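Local coordinates for protein dehydrogenase (Thermotoga maritima, PDB 3EZY) that catalyses the NAD(+)-dependent oxidation of myo-inositol to scyllo-inosose, probably as a step of myo-inositol breakdown, at residues D253-T258 / R272-F277; D55-I60 / H77-I82; F193-V198 / E324-V329. One frame throughout, in Å; residues are numbered along the deposited sequence.

Interaction 1. Residues D253-T258 / R272-F277; sequences DNVRET and RYLYFF
Tyr273 meets the Arg256 guanidinium over one of its faces, displaced toward the rim, while the Asp253 carboxylate and the Asn254 carbonyl lie at the guanidinium's edge. The two planes are 42° apart, and Arg256 CZ sits 4.3 Å from the Tyr273 ring centroid, an off-centre cation-pi contact. Arg256 NH2 also forms a salt bridge with Asp253 OD2 (3.1 Å) and another with Asp268 of the third subunit, which bonds to Tyr273 OH as well. One water joins Tyr273 OH, Asp253 OD1 and Asn254 ND2. Arg272 has Glu257 CB and Phe276 CE2 over opposite faces; its pairing with Glu257 is long (3.8 Å, NH2 to OE2), and Glu279 is the stronger partner.

Two backbone bonds frame the single bridge between Arg256 and Tyr273: Leu274 N to Val255 O at 3.2 Å and Glu257 N to Arg272 O at 2.9 Å. Beside them Val255 CG1 packs on Leu274 CD1 at 3.6 Å. The bridge thus ties together the loops flanking the two-stranded antiparallel sheet 260-264/267-270, one arriving from strand 248-252 and the other leading into helix 277-298, with Asn254 anchored to strand 238-245 through Gln239.

Interaction 2. Residues D55-I60 / H77-I82; sequences DPHELI and HSELVI
His57 and Leu80 have the closest CA atoms, 7.5 Å apart, across two helical segments that run almost the same way: the axes of helix 56-60 and helix 77-82 come within 10.7 Å, with 27° between their directions. Asp55 stands at the N-cap of the first helix, where its OD1 accepts from His57 N at 3.0 Å, the donor lying above the carboxylate plane.

The space between the helices is bridged mainly by one methyl group. Leu80 has CG anti to its own carbonyl carbon (chi1 -64°), and from there CD2 reaches across to three residues of the other helix. It lies 3.8 Å from Pro56 CB and 3.9 Å from Ile60 CD1, and it rests over one face of the His57 imidazole, 4.0 Å above the plane and displaced toward the rim. Leu80 crosses both Pro56 and Ile60 at about a right angle, and its CD2 touches both, residues one helical turn apart. Ile60 CD1 also touches the backbone carbonyl of Leu80. The Glu79 carboxylate is modelled at the edge of the His57 ring, too close for the detail to be trusted.

Beneath the helices, Pro56, Ile60 and Leu80 all rest on Ile8 of strand 3-8. Neighbouring helices laid side by side on one face of a parallel sheet, joined through strand 67-70, are characteristic of the NAD-binding Rossmann fold.

Interaction 3. Residues F193-V198 / E324-V329; sequences FADGSV and EEKRSV
Phe193 turns the edge of its ring, not a face, to the backbone that follows helix 306-325. Its CG is anti to the backbone N (chi1 171°), and the ring's CD1 comes to 3.8 Å from Arg327 C, which lies close to the ring plane; Phe193 CE1 is 4.0 Å from Lys326 C. The apolar rim is thus laid against peptide groups.

Two residues further along the strand from Phe193, the side chain of Asp195 crosses that of Lys326 obliquely. The lysine chain is bent at chi2 and chi3, and its NZ ends 3.9 Å from Asp195 OD1, a long salt bridge. OD1 also accepts from Gly196 N at 2.7 Å, and OD2 pairs with Arg218 of the fourth subunit. An alanine in place of Asp195 would probably leave Lys326 NZ and that arginine each without this negative partner and the Gly196 N-H without its side-chain acceptor.

Strand 189-197 belongs to the mixed sheet of the C-terminal domain in this Gfo/Idh/MocA enzyme, and the chain returns after the helix to add strand 329-330, antiparallel and outermost within this chain. Lys326, the first residue past the helix to leave helical angles (phi 52°), starts that return. Arg327 grips Glu325 OE1 side-on through NE (2.7 Å) and NH1, both nearly in the guanidinium plane. Phe193 stacks on Phe193 of the fourth subunit.

How the interactions relate
The three contacts are local and separate, one in the nucleotide-binding domain and two elsewhere in the chain. Interaction 2 closes before either of the others opens, whereas interaction 3 joins segments whose nearest ends are 126 positions apart and spans, along the chain, the shorter loop of interaction 1. None touches another: the centres of interactions 1 and 2 are 36 Å apart, and those of 1 and 3 are 31 Å apart. Leu80 of interaction 2 lies near, without touching, the glycine-rich pattern that probably marks the NAD site, and Phe277 of segment 272-277 packs on Arg12 and Ile13 of the same region. Interactions 1 and 3 face partner subunits, while no other chain of the assembly touches interaction 2.

Interaction 1. Residues D253-T258 / R272-F277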
# COMPACT_ATOMS: atom_id res chain seq x y z
N ASP A 253 -10.10 -0.52 -5.24
CA ASP A 253 -9.08 -1.36 -5.86
C ASP A 253 -9.57 -2.82 -6.06
O ASP A 253 -10.65 -3.23 -5.58
CB ASP A 253 -7.78 -1.29 -5.02
CG ASP A 253 -6.51 -1.72 -5.81
OD1 ASP A 253 -6.55 -1.90 -7.05
OD2 ASP A 253 -5.44 -1.86 -5.17
N ASN A 254 -8.81 -3.58 -6.84
CA ASN A 254 -8.96 -5.01 -6.88
C ASN A 254 -8.72 -5.70 -5.54
O ASN A 254 -8.07 -5.17 -4.66
CB ASN A 254 -8.02 -5.59 -7.95
CG ASN A 254 -8.36 -5.07 -9.32
OD1 ASN A 254 -9.46 -5.29 -9.78
ND2 ASN A 254 -7.48 -4.23 -9.89
N VAL A 255 -9.27 -6.91 -5.43
CA VAL A 255 -9.07 -7.77 -4.28
C VAL A 255 -7.91 -8.74 -4.59
O VAL A 255 -7.77 -9.22 -5.73
CB VAL A 255 -10.39 -8.51 -4.00
CG1 VAL A 255 -10.22 -9.61 -2.98
CG2 VAL A 255 -11.53 -7.49 -3.59
N ARG A 256 -7.05 -9.00 -3.60
CA ARG A 256 -5.99 -9.97 -3.77
C ARG A 256 -6.38 -11.23 -2.99
O ARG A 256 -7.18 -11.19 -2.05
CB ARG A 256 -4.62 -9.49 -3.23
CG ARG A 256 -4.16 -8.04 -3.47
CD ARG A 256 -3.98 -7.76 -4.91
NE ARG A 256 -3.38 -6.45 -5.19
CZ ARG A 256 -4.06 -5.31 -5.33
NH1 ARG A 256 -5.37 -5.31 -5.16
NH2 ARG A 256 -3.43 -4.19 -5.64
N GLU A 257 -5.75 -12.33 -3.34
CA GLU A 257 -6.07 -13.60 -2.68
C GLU A 257 -5.77 -13.52 -1.19
O GLU A 257 -6.47 -14.11 -0.38
CB GLU A 257 -5.22 -14.72 -3.29
CG GLU A 257 -5.54 -16.11 -2.69
CD GLU A 257 -4.48 -17.19 -3.01
OE1 GLU A 257 -3.25 -16.89 -3.08
OE2 GLU A 257 -4.91 -18.36 -3.13
N THR A 258 -4.73 -12.80 -0.80
CA THR A 258 -4.28 -12.91 0.55
C THR A 258 -3.68 -11.54 1.01
O THR A 258 -3.45 -10.69 0.19
CB THR A 258 -3.24 -14.01 0.48
OG1 THR A 258 -3.71 -15.26 1.05
CG2 THR A 258 -1.95 -13.57 0.86
N ARG A 272 -1.36 -12.74 -5.62
CA ARG A 272 -2.04 -12.66 -6.90
C ARG A 272 -3.44 -11.99 -6.78
O ARG A 272 -4.11 -12.06 -5.76
CB ARG A 272 -2.20 -14.09 -7.50
CG ARG A 272 -3.19 -14.98 -6.71
CD ARG A 272 -3.63 -16.22 -7.53
NE ARG A 272 -4.67 -17.04 -6.88
CZ ARG A 272 -5.99 -16.91 -7.05
NH1 ARG A 272 -6.51 -15.96 -7.83
NH2 ARG A 272 -6.81 -17.74 -6.40
N TYR A 273 -3.88 -11.36 -7.86
CA TYR A 273 -5.23 -10.80 -7.96
C TYR A 273 -6.20 -11.95 -8.10
O TYR A 273 -5.81 -13.04 -8.55
CB TYR A 273 -5.34 -9.93 -9.23
CG TYR A 273 -4.62 -8.59 -9.17
CD1 TYR A 273 -3.46 -8.43 -8.42
CD2 TYR A 273 -5.11 -7.49 -9.88
CE1 TYR A 273 -2.83 -7.20 -8.35
CE2 TYR A 273 -4.50 -6.28 -9.83
CZ TYR A 273 -3.37 -6.11 -9.07
OH TYR A 273 -2.77 -4.87 -9.05
N LEU A 274 -7.46 -11.70 -7.75
CA LEU A 274 -8.51 -12.67 -8.05
C LEU A 274 -8.58 -12.92 -9.56
O LEU A 274 -8.40 -12.02 -10.39
CB LEU A 274 -9.86 -12.21 -7.57
CG LEU A 274 -9.91 -12.01 -6.09
CD1 LEU A 274 -11.36 -11.61 -5.71
CD2 LEU A 274 -9.40 -13.22 -5.34
N TYR A 275 -8.77 -14.18 -9.89
CA TYR A 275 -8.50 -14.62 -11.22
C TYR A 275 -9.64 -15.50 -11.76
O TYR A 275 -9.99 -15.41 -12.94
CB TYR A 275 -7.15 -15.33 -11.24
CG TYR A 275 -6.69 -15.70 -12.60
CD1 TYR A 275 -5.73 -14.95 -13.25
CD2 TYR A 275 -7.25 -16.81 -13.26
CE1 TYR A 275 -5.32 -15.27 -14.54
CE2 TYR A 275 -6.83 -17.14 -14.56
CZ TYR A 275 -5.86 -16.36 -15.18
OH TYR A 275 -5.41 -16.67 -16.45
N PHE A 276 -10.23 -16.32 -10.92
CA PHE A 276 -11.32 -17.17 -11.39
C PHE A 276 -12.69 -16.54 -11.17
O PHE A 276 -12.87 -15.68 -10.29
CB PHE A 276 -11.22 -18.59 -10.82
CG PHE A 276 -9.87 -19.21 -11.01
CD1 PHE A 276 -9.57 -19.91 -12.17
CD2 PHE A 276 -8.87 -19.05 -10.04
CE1 PHE A 276 -8.32 -20.46 -12.36
CE2 PHE A 276 -7.61 -19.60 -10.22
CZ PHE A 276 -7.34 -20.31 -11.39
N PHE A 277 -13.65 -16.99 -11.97
CA PHE A 277 -14.99 -16.37 -11.99
C PHE A 277 -15.73 -16.43 -10.67
O PHE A 277 -16.29 -15.44 -10.17
CB PHE A 277 -15.82 -17.05 -13.08
CG PHE A 277 -17.11 -16.37 -13.37
CD1 PHE A 277 -17.20 -15.41 -14.37
CD2 PHE A 277 -18.26 -16.74 -12.67
CE1 PHE A 277 -18.44 -14.78 -14.68
CE2 PHE A 277 -19.49 -16.14 -12.95
CZ PHE A 277 -19.59 -15.15 -13.95
O HOH W 1 -4.99 -3.11 -8.86

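Interaction 2. Residues D55-I60 / H77-I82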
# COMPACT_ATOMS: atom_id res chain seq x y z
N ASP A 55 -38.85 -28.01 -20.52
CA ASP A 55 -39.46 -26.85 -21.17
C ASP A 55 -39.63 -25.73 -20.15
O ASP A 55 -40.33 -25.90 -19.18
CB ASP A 55 -40.83 -27.28 -21.68
CG ASP A 55 -41.61 -26.13 -22.31
OD1 ASP A 55 -41.10 -24.98 -22.33
OD2 ASP A 55 -42.74 -26.41 -22.78
N PRO A 56 -38.98 -24.57 -20.36
CA PRO A 56 -39.01 -23.52 -19.33
C PRO A 56 -40.39 -22.93 -19.09
O PRO A 56 -40.66 -22.38 -18.00
CB PRO A 56 -38.12 -22.40 -19.91
CG PRO A 56 -37.97 -22.72 -21.38
CD PRO A 56 -38.11 -24.23 -21.50
N HIS A 57 -41.25 -23.03 -20.09
CA HIS A 57 -42.65 -22.56 -20.01
C HIS A 57 -43.46 -23.35 -18.99
O HIS A 57 -44.29 -22.80 -18.28
CB HIS A 57 -43.31 -22.56 -21.38
CG HIS A 57 -42.80 -21.48 -22.27
ND1 HIS A 57 -43.26 -20.18 -22.18
CD2 HIS A 57 -41.84 -21.48 -23.23
CE1 HIS A 57 -42.62 -19.43 -23.06
NE2 HIS A 57 -41.75 -20.19 -23.71
N GLU A 58 -43.19 -24.65 -18.91
CA GLU A 58 -43.73 -25.46 -17.82
C GLU A 58 -43.25 -24.97 -16.45
O GLU A 58 -43.99 -25.01 -15.46
CB GLU A 58 -43.37 -26.93 -18.01
CG GLU A 58 -43.88 -27.54 -19.33
CD GLU A 58 -45.39 -27.39 -19.54
OE1 GLU A 58 -46.10 -27.04 -18.57
OE2 GLU A 58 -45.87 -27.63 -20.67
N LEU A 59 -41.99 -24.55 -16.35
CA LEU A 59 -41.52 -23.98 -15.09
C LEU A 59 -42.30 -22.69 -14.74
O LEU A 59 -42.79 -22.48 -13.61
CB LEU A 59 -39.98 -23.73 -15.14
CG LEU A 59 -39.35 -23.15 -13.85
CD1 LEU A 59 -37.89 -23.62 -13.63
CD2 LEU A 59 -39.46 -21.60 -13.79
N ILE A 60 -42.37 -21.78 -15.69
CA ILE A 60 -43.05 -20.51 -15.47
C ILE A 60 -44.53 -20.68 -15.08
O ILE A 60 -45.05 -19.91 -14.27
CB ILE A 60 -42.92 -19.64 -16.73
CG1 ILE A 60 -41.45 -19.17 -16.86
CG2 ILE A 60 -43.94 -18.49 -16.71
CD1 ILE A 60 -41.06 -18.78 -18.25
N HIS A 77 -34.27 -14.44 -23.80
CA HIS A 77 -34.68 -13.66 -22.62
C HIS A 77 -36.02 -12.99 -22.79
O HIS A 77 -36.85 -13.01 -21.89
CB HIS A 77 -33.64 -12.57 -22.24
CG HIS A 77 -32.39 -13.12 -21.63
ND1 HIS A 77 -31.31 -12.31 -21.31
CD2 HIS A 77 -32.03 -14.38 -21.29
CE1 HIS A 77 -30.36 -13.05 -20.76
NE2 HIS A 77 -30.77 -14.31 -20.75
N SER A 78 -36.21 -12.38 -23.95
CA SER A 78 -37.42 -11.65 -24.22
C SER A 78 -38.65 -12.56 -24.10
O SER A 78 -39.60 -12.26 -23.41
CB SER A 78 -37.38 -11.08 -25.65
OG SER A 78 -38.40 -10.12 -25.76
N GLU A 79 -38.62 -13.67 -24.83
CA GLU A 79 -39.74 -14.60 -24.77
C GLU A 79 -40.06 -15.07 -23.35
O GLU A 79 -41.22 -15.08 -22.95
CB GLU A 79 -39.50 -15.82 -25.66
CG GLU A 79 -40.61 -16.88 -25.43
CD GLU A 79 -40.24 -18.25 -26.00
OE1 GLU A 79 -40.87 -19.26 -25.61
OE2 GLU A 79 -39.31 -18.30 -26.85
N LEU A 80 -39.05 -15.48 -22.60
CA LEU A 80 -39.25 -15.96 -21.26
C LEU A 80 -39.74 -14.90 -20.32
O LEU A 80 -40.61 -15.17 -19.51
CB LEU A 80 -37.98 -16.61 -20.70
CG LEU A 80 -37.60 -17.86 -21.52
CD1 LEU A 80 -36.24 -18.41 -21.10
CD2 LEU A 80 -38.75 -18.91 -21.36
N VAL A 81 -39.17 -13.70 -20.40
CA VAL A 81 -39.61 -12.65 -19.46
C VAL A 81 -41.07 -12.23 -19.77
O VAL A 81 -41.86 -11.96 -18.87
CB VAL A 81 -38.67 -11.42 -19.53
CG1 VAL A 81 -39.37 -10.17 -18.88
CG2 VAL A 81 -37.34 -11.72 -18.82
N ILE A 82 -41.42 -12.16 -21.05
CA ILE A 82 -42.83 -11.81 -21.37
C ILE A 82 -43.81 -12.90 -20.91
O ILE A 82 -44.89 -12.62 -20.39
CB ILE A 82 -43.01 -11.47 -22.87
CG1 ILE A 82 -42.22 -10.20 -23.20
CG2 ILE A 82 -44.54 -11.31 -23.22
CD1 ILE A 82 -42.10 -9.92 -24.65

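Interaction 3. Residues F193-V198 / E324-V329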
# COMPACT_ATOMS: atom_id res chain seq x y z
N PHE A 193 -18.19 9.03 -26.71
CA PHE A 193 -17.23 8.79 -27.78
C PHE A 193 -16.47 7.50 -27.50
O PHE A 193 -16.02 7.29 -26.37
CB PHE A 193 -16.20 9.91 -27.86
CG PHE A 193 -15.07 9.59 -28.80
CD1 PHE A 193 -15.20 9.84 -30.13
CD2 PHE A 193 -13.91 8.98 -28.34
CE1 PHE A 193 -14.20 9.55 -31.01
CE2 PHE A 193 -12.87 8.67 -29.20
CZ PHE A 193 -13.02 8.94 -30.55
N ALA A 194 -16.29 6.66 -28.50
CA ALA A 194 -15.66 5.39 -28.27
C ALA A 194 -14.62 5.11 -29.33
O ALA A 194 -14.81 5.47 -30.49
CB ALA A 194 -16.74 4.24 -28.24
N ASP A 195 -13.50 4.48 -28.94
CA ASP A 195 -12.61 3.88 -29.94
C ASP A 195 -12.22 2.47 -29.47
O ASP A 195 -12.40 2.14 -28.30
CB ASP A 195 -11.38 4.75 -30.25
CG ASP A 195 -10.77 4.45 -31.64
OD1 ASP A 195 -11.11 3.43 -32.32
OD2 ASP A 195 -9.88 5.21 -32.04
N GLY A 196 -11.70 1.64 -30.36
CA GLY A 196 -11.38 0.26 -29.98
C GLY A 196 -10.38 -0.24 -31.01
O GLY A 196 -10.36 0.30 -32.10
N SER A 197 -9.57 -1.24 -30.63
CA SER A 197 -8.55 -1.84 -31.49
C SER A 197 -8.50 -3.34 -31.28
O SER A 197 -9.10 -3.87 -30.34
CB SER A 197 -7.16 -1.27 -31.15
OG SER A 197 -7.07 0.12 -31.42
N VAL A 198 -7.80 -4.04 -32.17
CA VAL A 198 -7.64 -5.47 -32.02
C VAL A 198 -6.18 -5.74 -31.66
O VAL A 198 -5.27 -5.65 -32.51
CB VAL A 198 -8.01 -6.23 -33.29
CG1 VAL A 198 -6.98 -5.98 -34.36
CG2 VAL A 198 -8.12 -7.73 -32.99
N GLU A 324 -17.78 3.56 -35.21
CA GLU A 324 -17.80 3.55 -36.66
C GLU A 324 -17.69 4.96 -37.25
O GLU A 324 -17.01 5.14 -38.22
CB GLU A 324 -19.04 2.84 -37.21
CG GLU A 324 -20.33 3.64 -37.02
CD GLU A 324 -21.20 3.63 -38.28
OE1 GLU A 324 -20.61 3.59 -39.40
OE2 GLU A 324 -22.46 3.69 -38.15
N GLU A 325 -18.34 5.96 -36.65
CA GLU A 325 -18.33 7.31 -37.24
C GLU A 325 -17.21 8.22 -36.74
O GLU A 325 -17.06 9.34 -37.22
CB GLU A 325 -19.70 7.99 -37.09
CG GLU A 325 -20.70 7.33 -38.02
CD GLU A 325 -22.11 7.87 -37.92
OE1 GLU A 325 -22.37 8.94 -37.32
OE2 GLU A 325 -23.00 7.18 -38.45
N LYS A 326 -16.42 7.72 -35.80
CA LYS A 326 -15.28 8.47 -35.20
C LYS A 326 -15.69 9.85 -34.70
O LYS A 326 -15.01 10.81 -34.90
CB LYS A 326 -14.11 8.61 -36.17
CG LYS A 326 -13.77 7.36 -36.95
CD LYS A 326 -13.05 6.39 -36.11
CE LYS A 326 -11.84 5.71 -36.85
NZ LYS A 326 -10.90 4.94 -35.86
N ARG A 327 -16.80 9.94 -34.01
CA ARG A 327 -17.27 11.21 -33.55
C ARG A 327 -18.09 10.93 -32.32
O ARG A 327 -18.52 9.80 -32.07
CB ARG A 327 -18.15 11.89 -34.63
CG ARG A 327 -19.59 11.34 -34.70
CD ARG A 327 -20.41 11.97 -35.87
NE ARG A 327 -21.65 11.22 -36.08
CZ ARG A 327 -22.77 11.42 -35.40
NH1 ARG A 327 -23.83 10.68 -35.65
NH2 ARG A 327 -22.85 12.39 -34.50
N SER A 328 -18.34 11.98 -31.57
CA SER A 328 -19.16 11.94 -30.41
C SER A 328 -20.64 11.73 -30.79
O SER A 328 -21.14 12.37 -31.73
CB SER A 328 -18.98 13.27 -29.68
OG SER A 328 -19.64 13.23 -28.46
N VAL A 329 -21.34 10.85 -30.07
CA VAL A 329 -22.73 10.51 -30.40
C VAL A 329 -23.63 10.82 -29.21
O VAL A 329 -23.38 10.34 -28.10
CB VAL A 329 -22.86 9.02 -30.83
CG1 VAL A 329 -24.30 8.60 -30.94
CG2 VAL A 329 -22.13 8.77 -32.18